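PDB 3GG9: D-3-phosphoglycerate dehydrogenase oxidoreductase protein from Ralstonia solanacearum, which probably acts as an NAD-dependent phosphoglycerate dehydrogenase of the D-isomer specific 2-hydroxyacid dehydrogenase family. Local coordinates for residues A[178-183]-A[201-206]; A[114-119]-A[173-178]; A[164-169]-A[230-235]; A[239-242]-A[246-249]; A[150-155]-A[270-275]. All coordinates share one frame; numbering follows the deposited sequence.

Contact 1 (A[178-183]-A[201-206]); sequences YGRAFG and DGFAVA
Arg180 reaches from the last turn of helix 170-181 alongside Phe203, and this pair carries most of the contact. The packing between them is by aliphatic carbon and flat groups: Arg180 CD lies 3.9 Å from Phe203 CE2, and farther out NH1 lies 3.9 Å from Phe203 CD2. The two side chains run past each other in opposite directions. Their planes are only 30° apart, and CD2 sits above one guanidinium face, displaced toward its rim. Arg180 gets there by a bent chain: CG leaves on the far side from the backbone N (chi1 -163°), then turns at chi2 and chi3. The residue is modelled in two conformers, of which this is one, so the details apply to part of the molecules.

Polar contacts are looser. Gly202 O stands near the guanidinium plane, at its edge, but 3.8 Å from Arg180 NH1. A water instead links Arg180 to the next part of the chain, accepting a bond from Ala204 N (3.0 Å) and a weak one from Arg180 NH1. Arg180 NH2 has a further weak bond to Met184 O.

Both segments sit at helix ends: Gly183 and Gly202, with positive phi, each close a helix in a Schellman motif and turn the chain toward the strand that follows.

The contact lies at the surface of the nucleotide-binding domain. Strand 185-189 runs beneath it, with Val186 touching both Arg180 and Phe203. Phe203 also packs on Ala176 of helix 170-181, while strand 204-205, weakly bonded, is the outermost strand of the seven-stranded parallel sheet, next to strand 185-189.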
# COMPACT_ATOMS: atom_id res chain seq x y z
N TYR A 178 3.44 -12.37 -6.66
CA TYR A 178 3.92 -11.11 -6.07
C TYR A 178 4.91 -11.37 -4.94
O TYR A 178 5.94 -10.68 -4.81
CB TYR A 178 2.74 -10.28 -5.55
CG TYR A 178 1.70 -9.89 -6.59
CD1 TYR A 178 0.39 -9.67 -6.22
CD2 TYR A 178 2.05 -9.71 -7.95
CE1 TYR A 178 -0.58 -9.29 -7.16
CE2 TYR A 178 1.08 -9.35 -8.89
CZ TYR A 178 -0.23 -9.13 -8.49
OH TYR A 178 -1.19 -8.76 -9.41
N GLY A 179 4.56 -12.33 -4.08
CA GLY A 179 5.41 -12.74 -2.97
C GLY A 179 6.78 -13.15 -3.45
O GLY A 179 7.78 -12.66 -2.94
N ARG A 180 6.81 -14.02 -4.46
CA ARG A 180 8.06 -14.49 -5.06
C ARG A 180 8.89 -13.33 -5.63
O ARG A 180 10.11 -13.27 -5.42
CB ARG A 180 7.77 -15.53 -6.15
CG ARG A 180 9.00 -16.36 -6.54
CD ARG A 180 8.95 -17.79 -5.98
NE ARG A 180 9.04 -17.85 -4.52
CZ ARG A 180 9.04 -18.98 -3.82
NH1 ARG A 180 8.97 -20.15 -4.43
NH2 ARG A 180 9.12 -18.94 -2.49
N ALA A 181 8.23 -12.40 -6.32
CA ALA A 181 8.93 -11.25 -6.88
C ALA A 181 9.45 -10.28 -5.82
O ALA A 181 10.40 -9.56 -6.06
CB ALA A 181 8.07 -10.53 -7.87
N PHE A 182 8.83 -10.26 -4.64
CA PHE A 182 9.41 -9.51 -3.52
C PHE A 182 10.49 -10.27 -2.74
O PHE A 182 11.04 -9.72 -1.77
CB PHE A 182 8.30 -8.95 -2.59
CG PHE A 182 7.75 -7.63 -3.08
CD1 PHE A 182 8.18 -6.43 -2.51
CD2 PHE A 182 6.86 -7.57 -4.15
CE1 PHE A 182 7.73 -5.21 -2.99
CE2 PHE A 182 6.41 -6.31 -4.64
CZ PHE A 182 6.85 -5.14 -4.04
N GLY A 183 10.80 -11.50 -3.15
CA GLY A 183 11.83 -12.30 -2.46
C GLY A 183 11.35 -12.93 -1.15
O GLY A 183 12.16 -13.21 -0.26
N ASP A 201 3.65 -25.15 -10.24
CA ASP A 201 4.11 -23.76 -10.41
C ASP A 201 5.41 -23.45 -9.66
O ASP A 201 5.88 -22.31 -9.68
CB ASP A 201 3.03 -22.79 -9.93
CG ASP A 201 1.89 -22.64 -10.91
OD1 ASP A 201 1.99 -23.09 -12.08
OD2 ASP A 201 0.87 -22.05 -10.51
N GLY A 202 5.97 -24.44 -8.98
CA GLY A 202 7.24 -24.28 -8.29
C GLY A 202 7.10 -23.73 -6.88
O GLY A 202 8.08 -23.31 -6.28
N PHE A 203 5.89 -23.74 -6.35
CA PHE A 203 5.69 -23.28 -4.98
C PHE A 203 5.73 -24.43 -4.00
O PHE A 203 5.23 -25.53 -4.29
CB PHE A 203 4.38 -22.49 -4.85
CG PHE A 203 4.43 -21.14 -5.50
CD1 PHE A 203 3.82 -20.91 -6.72
CD2 PHE A 203 5.13 -20.09 -4.90
CE1 PHE A 203 3.89 -19.66 -7.35
CE2 PHE A 203 5.20 -18.83 -5.52
CZ PHE A 203 4.58 -18.62 -6.73
N ALA A 204 6.34 -24.18 -2.85
CA ALA A 204 6.31 -25.09 -1.72
C ALA A 204 4.91 -25.15 -1.11
O ALA A 204 4.20 -24.15 -1.05
CB ALA A 204 7.29 -24.63 -0.68
N VAL A 205 4.53 -26.35 -0.67
CA VAL A 205 3.25 -26.56 -0.03
C VAL A 205 3.54 -26.79 1.44
O VAL A 205 4.45 -27.54 1.78
CB VAL A 205 2.52 -27.77 -0.68
CG1 VAL A 205 1.32 -28.21 0.14
CG2 VAL A 205 2.11 -27.40 -2.08
N ALA A 206 2.81 -26.10 2.31
CA ALA A 206 2.99 -26.24 3.74
C ALA A 206 2.70 -27.68 4.20
O ALA A 206 1.86 -28.35 3.60
CB ALA A 206 2.11 -25.25 4.48
O HOH W 1 7.70 -21.53 -2.59

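Contact 2 (A[114-119]-A[173-178]); sequences LTWALV and QLVAGY
Trp116 and Tyr178 meet where helix 109-123 packs against helix 170-181, the helix that follows the first strand of the Rossmann-type domain. The short segments cross at -40°, with axes 10.3 Å apart. Tyr178 CB sits over the six-membered ring of Trp116, 3.8 Å from its centroid and 12° off the normal, a CH-pi contact. The tyrosine ring then turns its edge to the five-membered ring in an offset edge-to-face pair, centroids 5.5 Å apart and planes at 62°. Beside it, Val175 divides its methyls between two neighbours: CG1 lies 3.8 Å from Trp116 CE3, whereas CG2 touches Thr115 CB at 4.0 Å. Both branches thus meet helix 109-123, on adjacent residues. All four side chains are buried. Thr115 OG1 is satisfied outside the interface, by Pro111 O and Thr250 OG1.

The aromatic cluster continues into the dimer, where Phe182 of the second subunit stacks on Tyr178 and also meets Trp116. Apolar packing of this kind, with Val175 and Trp116 also resting on strand 162-166, is characteristic of helices laid over the parallel sheet of a Rossmann fold.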
# COMPACT_ATOMS: atom_id res chain seq x y z
N LEU A 114 -5.19 -5.55 -5.11
CA LEU A 114 -5.73 -4.94 -3.88
C LEU A 114 -5.22 -5.67 -2.63
O LEU A 114 -4.86 -5.03 -1.63
CB LEU A 114 -7.24 -4.94 -3.92
CG LEU A 114 -7.95 -4.09 -2.85
CD1 LEU A 114 -8.22 -4.89 -1.54
CD2 LEU A 114 -7.18 -2.77 -2.54
N THR A 115 -5.25 -7.00 -2.67
CA THR A 115 -4.62 -7.82 -1.62
C THR A 115 -3.19 -7.40 -1.29
O THR A 115 -2.82 -7.24 -0.13
CB THR A 115 -4.65 -9.34 -2.00
OG1 THR A 115 -6.00 -9.73 -2.23
CG2 THR A 115 -4.05 -10.20 -0.89
N TRP A 116 -2.39 -7.19 -2.32
CA TRP A 116 -1.00 -6.79 -2.14
C TRP A 116 -0.84 -5.37 -1.65
O TRP A 116 0.07 -5.09 -0.89
CB TRP A 116 -0.20 -6.96 -3.45
CG TRP A 116 1.24 -7.19 -3.11
CD1 TRP A 116 2.26 -6.32 -3.23
CD2 TRP A 116 1.78 -8.37 -2.48
NE1 TRP A 116 3.44 -6.89 -2.76
CE2 TRP A 116 3.16 -8.15 -2.30
CE3 TRP A 116 1.23 -9.60 -2.09
CZ2 TRP A 116 3.99 -9.11 -1.72
CZ3 TRP A 116 2.06 -10.55 -1.51
CH2 TRP A 116 3.42 -10.30 -1.33
N ALA A 117 -1.73 -4.49 -2.08
CA ALA A 117 -1.73 -3.10 -1.63
C ALA A 117 -1.94 -3.10 -0.12
O ALA A 117 -1.29 -2.35 0.60
CB ALA A 117 -2.87 -2.32 -2.35
N LEU A 118 -2.82 -3.98 0.35
CA LEU A 118 -3.08 -4.12 1.80
C LEU A 118 -1.93 -4.75 2.59
O LEU A 118 -1.64 -4.33 3.69
CB LEU A 118 -4.36 -4.92 2.04
CG LEU A 118 -5.68 -4.19 1.82
CD1 LEU A 118 -6.82 -5.17 2.04
CD2 LEU A 118 -5.79 -3.01 2.78
N VAL A 119 -1.29 -5.78 2.02
CA VAL A 119 -0.05 -6.35 2.56
C VAL A 119 1.01 -5.29 2.79
O VAL A 119 1.54 -5.20 3.89
CB VAL A 119 0.58 -7.49 1.62
CG1 VAL A 119 1.93 -7.88 2.12
CG2 VAL A 119 -0.32 -8.69 1.59
N GLN A 173 -2.92 -17.45 -6.93
CA GLN A 173 -1.79 -17.68 -7.83
C GLN A 173 -1.07 -16.37 -8.15
O GLN A 173 0.17 -16.31 -8.13
CB GLN A 173 -2.31 -18.33 -9.09
CG GLN A 173 -1.29 -18.45 -10.21
CD GLN A 173 -1.80 -19.29 -11.36
OE1 GLN A 173 -3.00 -19.60 -11.43
NE2 GLN A 173 -0.89 -19.67 -12.26
N LEU A 174 -1.83 -15.32 -8.41
CA LEU A 174 -1.24 -13.99 -8.66
C LEU A 174 -0.50 -13.45 -7.43
O LEU A 174 0.62 -12.91 -7.52
CB LEU A 174 -2.31 -13.02 -9.13
CG LEU A 174 -2.87 -13.25 -10.54
CD1 LEU A 174 -3.94 -12.22 -10.88
CD2 LEU A 174 -1.77 -13.27 -11.62
N VAL A 175 -1.16 -13.55 -6.27
CA VAL A 175 -0.57 -13.08 -5.04
C VAL A 175 0.64 -13.88 -4.58
O VAL A 175 1.60 -13.29 -4.09
CB VAL A 175 -1.64 -13.06 -3.89
CG1 VAL A 175 -0.98 -12.68 -2.58
CG2 VAL A 175 -2.73 -12.08 -4.26
N ALA A 176 0.63 -15.20 -4.79
CA ALA A 176 1.83 -16.02 -4.63
C ALA A 176 3.01 -15.52 -5.52
O ALA A 176 4.17 -15.48 -5.06
CB ALA A 176 1.53 -17.51 -4.90
N GLY A 177 2.70 -15.14 -6.76
CA GLY A 177 3.67 -14.56 -7.69
C GLY A 177 4.28 -13.25 -7.20
O GLY A 177 5.48 -13.03 -7.31
N TYR A 178 3.44 -12.37 -6.66
CA TYR A 178 3.92 -11.11 -6.07
C TYR A 178 4.91 -11.37 -4.94
O TYR A 178 5.94 -10.68 -4.81
CB TYR A 178 2.74 -10.28 -5.55
CG TYR A 178 1.70 -9.89 -6.59
CD1 TYR A 178 0.39 -9.67 -6.22
CD2 TYR A 178 2.05 -9.71 -7.95
CE1 TYR A 178 -0.58 -9.29 -7.16
CE2 TYR A 178 1.08 -9.35 -8.89
CZ TYR A 178 -0.23 -9.13 -8.49
OH TYR A 178 -1.19 -8.76 -9.41

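Contact 3 (A[164-169]-A[230-235]); sequences GIFGYG and RSIITV. Unlike the reference sequence in segment 230-235: Ser231 (reference Gly), Ile233 (reference Val).
Phe166 projects from the end of strand 162-166 into a pair of isoleucines, Ile232 and Ile233. The outer carbons of the ring do the touching: CZ meets Ile232 CD1 at 4.0 Å, and CE1 meets Ile233 CG1 at 3.8 Å. Ile232 comes at the phenylalanine from the opposite direction, whereas Ile233 slides alongside it, its CD1 also reaching Phe166 CD1 at 4.1 Å. Both isoleucines lie obliquely to the ring. Ile232 extends fully, with chi1 -161° and chi2 170°, which sends its CD1 out to the far corner of the aromatic ring.

Around this apolar core, Leu223 touches both Phe166 and Ile232, and Phe213 of helix 209-215 touches Phe166 and Ile233. The loop carrying Ile232 and Ile233 is held by polar bonds at its backbone. Ile232 O accepts from Lys209 NZ, and Thr234 is the N-cap of helix 235-238, its side chain capping a helix amide while its own N bonds Asp237 OD1. On the strand side, backbone bonds to strand 218-221 fix Phe166 in the sheet.

Directly after Phe166 the chain enters Gly167, whose positive phi starts the tight turn leading to Gly169, the N-cap of helix 170-181. This strand-turn-helix, with Gly167, Gly169 and Gly172 spaced as GxGxxG, is consistent with the dinucleotide-binding loop of a Rossmann fold.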
# COMPACT_ATOMS: atom_id res chain seq x y z
N GLY A 164 2.32 -17.03 3.62
CA GLY A 164 1.36 -18.13 3.54
C GLY A 164 0.18 -17.80 2.63
O GLY A 164 -0.46 -16.74 2.76
N ILE A 165 -0.07 -18.66 1.66
CA ILE A 165 -1.22 -18.53 0.76
C ILE A 165 -2.19 -19.67 1.04
O ILE A 165 -1.91 -20.83 0.75
CB ILE A 165 -0.80 -18.47 -0.74
CG1 ILE A 165 0.15 -17.28 -1.01
CG2 ILE A 165 -2.01 -18.47 -1.65
CD1 ILE A 165 -0.45 -15.90 -0.68
N PHE A 166 -3.33 -19.32 1.64
CA PHE A 166 -4.42 -20.27 1.88
C PHE A 166 -5.45 -20.24 0.73
O PHE A 166 -6.38 -19.42 0.74
CB PHE A 166 -5.07 -19.96 3.25
CG PHE A 166 -5.94 -21.07 3.81
CD1 PHE A 166 -6.34 -21.03 5.15
CD2 PHE A 166 -6.34 -22.18 3.04
CE1 PHE A 166 -7.16 -22.03 5.70
CE2 PHE A 166 -7.15 -23.19 3.58
CZ PHE A 166 -7.57 -23.12 4.92
N GLY A 167 -5.29 -21.15 -0.24
CA GLY A 167 -6.16 -21.22 -1.43
C GLY A 167 -5.40 -20.79 -2.65
O GLY A 167 -4.83 -19.70 -2.70
N TYR A 168 -5.36 -21.65 -3.66
CA TYR A 168 -4.54 -21.37 -4.82
C TYR A 168 -5.38 -21.40 -6.10
O TYR A 168 -5.08 -22.11 -7.06
CB TYR A 168 -3.35 -22.34 -4.82
CG TYR A 168 -2.19 -21.96 -5.74
CD1 TYR A 168 -1.28 -20.95 -5.39
CD2 TYR A 168 -2.01 -22.63 -6.94
CE1 TYR A 168 -0.23 -20.61 -6.24
CE2 TYR A 168 -0.96 -22.29 -7.80
CZ TYR A 168 -0.08 -21.29 -7.44
OH TYR A 168 0.95 -20.99 -8.31
N GLY A 169 -6.45 -20.59 -6.10
CA GLY A 169 -7.25 -20.35 -7.31
C GLY A 169 -6.56 -19.25 -8.11
O GLY A 169 -5.39 -18.99 -7.90
N ARG A 230 -16.85 -22.36 4.92
CA ARG A 230 -17.41 -21.53 5.99
C ARG A 230 -16.80 -21.93 7.33
O ARG A 230 -16.80 -23.12 7.69
CB ARG A 230 -18.92 -21.66 6.02
CG ARG A 230 -19.60 -20.69 6.96
CD ARG A 230 -21.11 -20.84 6.92
NE ARG A 230 -21.64 -20.69 5.57
CZ ARG A 230 -22.03 -19.53 5.03
NH1 ARG A 230 -22.50 -19.51 3.79
NH2 ARG A 230 -21.96 -18.40 5.73
N SER A 231 -16.25 -20.94 8.05
CA SER A 231 -15.58 -21.09 9.36
C SER A 231 -14.37 -22.00 9.32
O SER A 231 -14.01 -22.59 10.34
CB SER A 231 -16.55 -21.58 10.45
OG SER A 231 -17.72 -20.79 10.49
N ILE A 232 -13.72 -22.09 8.16
CA ILE A 232 -12.57 -22.99 7.99
C ILE A 232 -11.37 -22.49 8.79
O ILE A 232 -10.45 -23.25 9.09
CB ILE A 232 -12.22 -23.17 6.48
CG1 ILE A 232 -11.35 -24.42 6.25
CG2 ILE A 232 -11.60 -21.89 5.89
CD1 ILE A 232 -11.16 -24.79 4.80
N ILE A 233 -11.39 -21.21 9.14
CA ILE A 233 -10.33 -20.61 9.93
C ILE A 233 -10.96 -20.36 11.30
O ILE A 233 -11.96 -19.66 11.42
CB ILE A 233 -9.79 -19.32 9.27
CG1 ILE A 233 -9.16 -19.66 7.92
CG2 ILE A 233 -8.73 -18.67 10.14
CD1 ILE A 233 -8.81 -18.44 7.10
N THR A 234 -10.37 -20.96 12.31
CA THR A 234 -10.90 -20.86 13.66
C THR A 234 -10.00 -19.95 14.48
O THR A 234 -8.93 -19.57 14.03
CB THR A 234 -10.92 -22.25 14.31
OG1 THR A 234 -9.58 -22.73 14.45
CG2 THR A 234 -11.72 -23.22 13.44
N VAL A 235 -10.43 -19.61 15.70
CA VAL A 235 -9.57 -18.90 16.65
C VAL A 235 -8.32 -19.70 16.99
O VAL A 235 -7.28 -19.11 17.22
CB VAL A 235 -10.31 -18.56 18.00
CG1 VAL A 235 -9.38 -17.83 18.96
CG2 VAL A 235 -11.47 -17.69 17.74

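Contact 4 (A[239-242]-A[246-249]); sequences TRMK and LFVN
Met241 lays its terminal methyl against the start of strand 246-249, and that methyl makes the close part of the contact. CE comes to 3.7 Å from Leu246 O and 4.1 Å from Phe247 CB, touching main chain and side-chain base together. Leu246 takes part through its carbonyl, its CB pointing away. The sulfur adds a Met-aromatic contact: SD lies 5.3 Å from the centroid of the Phe247 ring, in an oblique position 64° off the normal. The methionine side chain is extended at chi2 and bends at chi3 (70°), and this last turn carries CE back toward the strand backbone. The side chains of Met241 and Phe247 cross at about a right angle.

The other side is much looser. Lys242 and Arg240 are both partly exposed: Lys242 leads its chain away from the strand to a salt bridge with Asp217, and Arg240 pairs with Asp237.

Both touching faces are closed in by the fold. Phe213 of helix 209-215, Leu219 of strand 218-221 and Pro270 surround Met241, and Pro270 reaches Phe247 as well. Leu246 packs on Ala122 and Gln123 of helix 109-123, so strand 246-249 lies between the two helical layers, hydrogen-bonded to strands 218-221 and 272-275.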
# COMPACT_ATOMS: atom_id res chain seq x y z
N THR A 239 -4.69 -18.07 16.59
CA THR A 239 -3.82 -17.92 17.76
C THR A 239 -2.54 -18.76 17.68
O THR A 239 -1.67 -18.66 18.53
CB THR A 239 -4.58 -18.14 19.10
OG1 THR A 239 -5.25 -19.39 19.05
CG2 THR A 239 -5.61 -17.01 19.33
N ARG A 240 -2.41 -19.56 16.62
CA ARG A 240 -1.20 -20.28 16.27
C ARG A 240 -0.17 -19.33 15.65
O ARG A 240 1.04 -19.61 15.64
CB ARG A 240 -1.56 -21.36 15.25
CG ARG A 240 -0.74 -22.62 15.30
CD ARG A 240 -1.53 -23.82 15.77
NE ARG A 240 -2.79 -23.99 15.04
CZ ARG A 240 -3.60 -25.03 15.20
NH1 ARG A 240 -4.75 -25.09 14.52
NH2 ARG A 240 -3.28 -26.01 16.04
N MET A 241 -0.67 -18.22 15.09
CA MET A 241 0.15 -17.25 14.36
C MET A 241 1.19 -16.55 15.24
O MET A 241 0.99 -16.43 16.46
CB MET A 241 -0.73 -16.23 13.61
CG MET A 241 -1.57 -16.83 12.45
SD MET A 241 -2.56 -15.71 11.40
CE MET A 241 -1.28 -14.83 10.50
N LYS A 242 2.28 -16.09 14.64
CA LYS A 242 3.27 -15.30 15.37
C LYS A 242 2.65 -14.02 15.95
O LYS A 242 1.69 -13.49 15.38
CB LYS A 242 4.46 -14.92 14.49
CG LYS A 242 5.13 -16.07 13.77
CD LYS A 242 6.26 -15.56 12.91
CE LYS A 242 6.79 -16.66 12.04
NZ LYS A 242 8.03 -16.23 11.31
N LEU A 246 0.98 -10.91 10.23
CA LEU A 246 -0.15 -10.23 9.59
C LEU A 246 -1.15 -11.21 8.92
O LEU A 246 -0.79 -12.05 8.08
CB LEU A 246 0.37 -9.17 8.61
CG LEU A 246 -0.65 -8.58 7.62
CD1 LEU A 246 -1.56 -7.61 8.36
CD2 LEU A 246 0.09 -7.89 6.44
N PHE A 247 -2.41 -11.11 9.31
CA PHE A 247 -3.47 -11.88 8.67
C PHE A 247 -4.23 -11.03 7.65
O PHE A 247 -4.76 -9.98 8.00
CB PHE A 247 -4.45 -12.41 9.73
CG PHE A 247 -5.60 -13.18 9.14
CD1 PHE A 247 -5.41 -14.47 8.65
CD2 PHE A 247 -6.86 -12.62 9.07
CE1 PHE A 247 -6.48 -15.19 8.12
CE2 PHE A 247 -7.93 -13.32 8.53
CZ PHE A 247 -7.74 -14.61 8.06
N VAL A 248 -4.28 -11.47 6.39
CA VAL A 248 -4.97 -10.72 5.33
C VAL A 248 -6.18 -11.49 4.81
O VAL A 248 -6.09 -12.68 4.46
CB VAL A 248 -4.01 -10.34 4.12
CG1 VAL A 248 -4.74 -9.47 3.09
CG2 VAL A 248 -2.75 -9.62 4.62
N ASN A 249 -7.33 -10.83 4.73
CA ASN A 249 -8.52 -11.45 4.16
C ASN A 249 -9.26 -10.49 3.26
O ASN A 249 -10.01 -9.63 3.73
CB ASN A 249 -9.46 -11.99 5.27
CG ASN A 249 -10.63 -12.80 4.70
OD1 ASN A 249 -10.68 -13.12 3.52
ND2 ASN A 249 -11.58 -13.12 5.56

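Contact 5 (A[150-155]-A[270-275]); sequences PNFGIG and PGMAAI
Chi1 is near trans in both Phe152 (-163°) and Met272 (-172°), and these settings aim the ring and the thioether chain at each other. Phe152 projects from a type I turn running from Asn151 to Ile154, closed by Ile154 N to Asn151 O at 3.1 Å. Its ring arrives edge-on at the backbone of Gly271: CE2 lies 3.4 Å from Gly271 O, which stands near the ring plane, and CZ is 3.6 Å from Gly271 C. Gly271 has no side chain, and the aromatic rim rests directly on its peptide group. Met272 then runs alongside. Its CB is 4.1 Å from Phe152 CZ, and the bend at chi3 (-65°) brings CE to 4.1 Å from Phe152 CE2.

Arg125 makes a cation-pi contact with the same ring and bonds Phe152 O, while Asn294 ND2 donates to Gly271 O. Nearby, Asn151 ND2 hydrogen-bonds Ala14 O of the second subunit, placing this loop at the dimer interface.

With no hydrogen bond between the two segments, the join rests on dispersion and probably on a mild attraction between the weakly positive C-H edge and the carbonyl oxygen, while the electron-rich ring also serves the arginine.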
# COMPACT_ATOMS: atom_id res chain seq x y z
N PRO A 150 7.94 -5.60 20.78
CA PRO A 150 8.84 -4.44 20.74
C PRO A 150 9.04 -3.91 19.31
O PRO A 150 9.27 -4.70 18.38
CB PRO A 150 10.16 -5.00 21.30
CG PRO A 150 10.05 -6.49 21.18
CD PRO A 150 8.60 -6.78 21.38
N ASN A 151 8.91 -2.59 19.15
CA ASN A 151 9.05 -1.91 17.86
C ASN A 151 8.02 -2.34 16.83
O ASN A 151 8.28 -2.31 15.63
CB ASN A 151 10.47 -2.08 17.27
CG ASN A 151 11.51 -1.21 17.95
OD1 ASN A 151 11.19 -0.35 18.78
ND2 ASN A 151 12.77 -1.45 17.62
N PHE A 152 6.83 -2.74 17.29
CA PHE A 152 5.79 -3.21 16.40
C PHE A 152 5.24 -2.08 15.54
O PHE A 152 4.67 -2.32 14.47
CB PHE A 152 4.67 -3.93 17.17
CG PHE A 152 3.79 -4.79 16.31
CD1 PHE A 152 4.34 -5.74 15.44
CD2 PHE A 152 2.42 -4.64 16.35
CE1 PHE A 152 3.51 -6.53 14.63
CE2 PHE A 152 1.59 -5.42 15.55
CZ PHE A 152 2.13 -6.37 14.69
N GLY A 153 5.43 -0.84 16.00
CA GLY A 153 4.97 0.35 15.28
C GLY A 153 5.83 0.67 14.07
O GLY A 153 5.45 1.46 13.21
N ILE A 154 7.00 0.04 13.97
CA ILE A 154 7.95 0.26 12.88
C ILE A 154 7.67 -0.67 11.70
O ILE A 154 7.21 -1.78 11.90
CB ILE A 154 9.44 0.15 13.43
CG1 ILE A 154 10.13 1.50 13.36
CG2 ILE A 154 10.29 -0.87 12.71
CD1 ILE A 154 9.77 2.40 14.49
N GLY A 155 7.97 -0.22 10.48
CA GLY A 155 7.79 -1.04 9.29
C GLY A 155 8.56 -2.34 9.26
O GLY A 155 9.55 -2.52 9.98
N PRO A 270 -2.83 -13.30 15.58
CA PRO A 270 -1.71 -12.60 14.95
C PRO A 270 -1.56 -11.19 15.54
O PRO A 270 -2.42 -10.76 16.30
CB PRO A 270 -2.14 -12.52 13.49
CG PRO A 270 -3.63 -12.46 13.54
CD PRO A 270 -3.99 -13.42 14.67
N GLY A 271 -0.49 -10.49 15.19
CA GLY A 271 -0.26 -9.12 15.67
C GLY A 271 -1.07 -8.07 14.93
O GLY A 271 -1.38 -7.00 15.46
N MET A 272 -1.40 -8.37 13.67
CA MET A 272 -2.08 -7.39 12.83
C MET A 272 -2.96 -8.08 11.81
O MET A 272 -2.71 -9.23 11.42
CB MET A 272 -1.05 -6.46 12.15
CG MET A 272 -1.67 -5.25 11.37
SD MET A 272 -0.54 -3.93 10.81
CE MET A 272 -0.03 -3.35 12.44
N ALA A 273 -4.02 -7.39 11.41
CA ALA A 273 -4.84 -7.82 10.31
C ALA A 273 -5.09 -6.72 9.27
O ALA A 273 -5.05 -5.53 9.57
CB ALA A 273 -6.12 -8.42 10.80
N ALA A 274 -5.33 -7.15 8.03
CA ALA A 274 -5.80 -6.24 7.00
C ALA A 274 -6.97 -6.93 6.30
O ALA A 274 -6.84 -8.06 5.82
CB ALA A 274 -4.67 -5.88 6.01
N ILE A 275 -8.14 -6.30 6.32
CA ILE A 275 -9.35 -6.95 5.79
C ILE A 275 -10.11 -6.02 4.84
O ILE A 275 -10.11 -4.80 5.00
CB ILE A 275 -10.29 -7.54 6.91
CG1 ILE A 275 -10.88 -6.45 7.79
CG2 ILE A 275 -9.59 -8.64 7.78
CD1 ILE A 275 -12.28 -6.19 7.48

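How the contacts relate
From the N terminus, contact 2 opens first, at helix 109-123, and closes at helix 170-181. Before it closes, contacts 5 and 3 have opened at 150-155 and 164-169, so it crosses both. Contact 5 makes the longest loop, ending at strand 272-275 and enclosing contacts 3, 1 and 4. Contact 3 in turn encloses contact 1, which closes the short excursion from helix 170-181 to strand 204-205; contact 4 follows as a tight local loop. Contacts 1, 3, 4 and 5 all reach the seven-stranded sheet, from one outermost strand to strand 272-275, whereas contact 2 joins two covering helices. Contacts 4 and 5 meet through neighbouring strands, and contacts 1 and 2 share Tyr178.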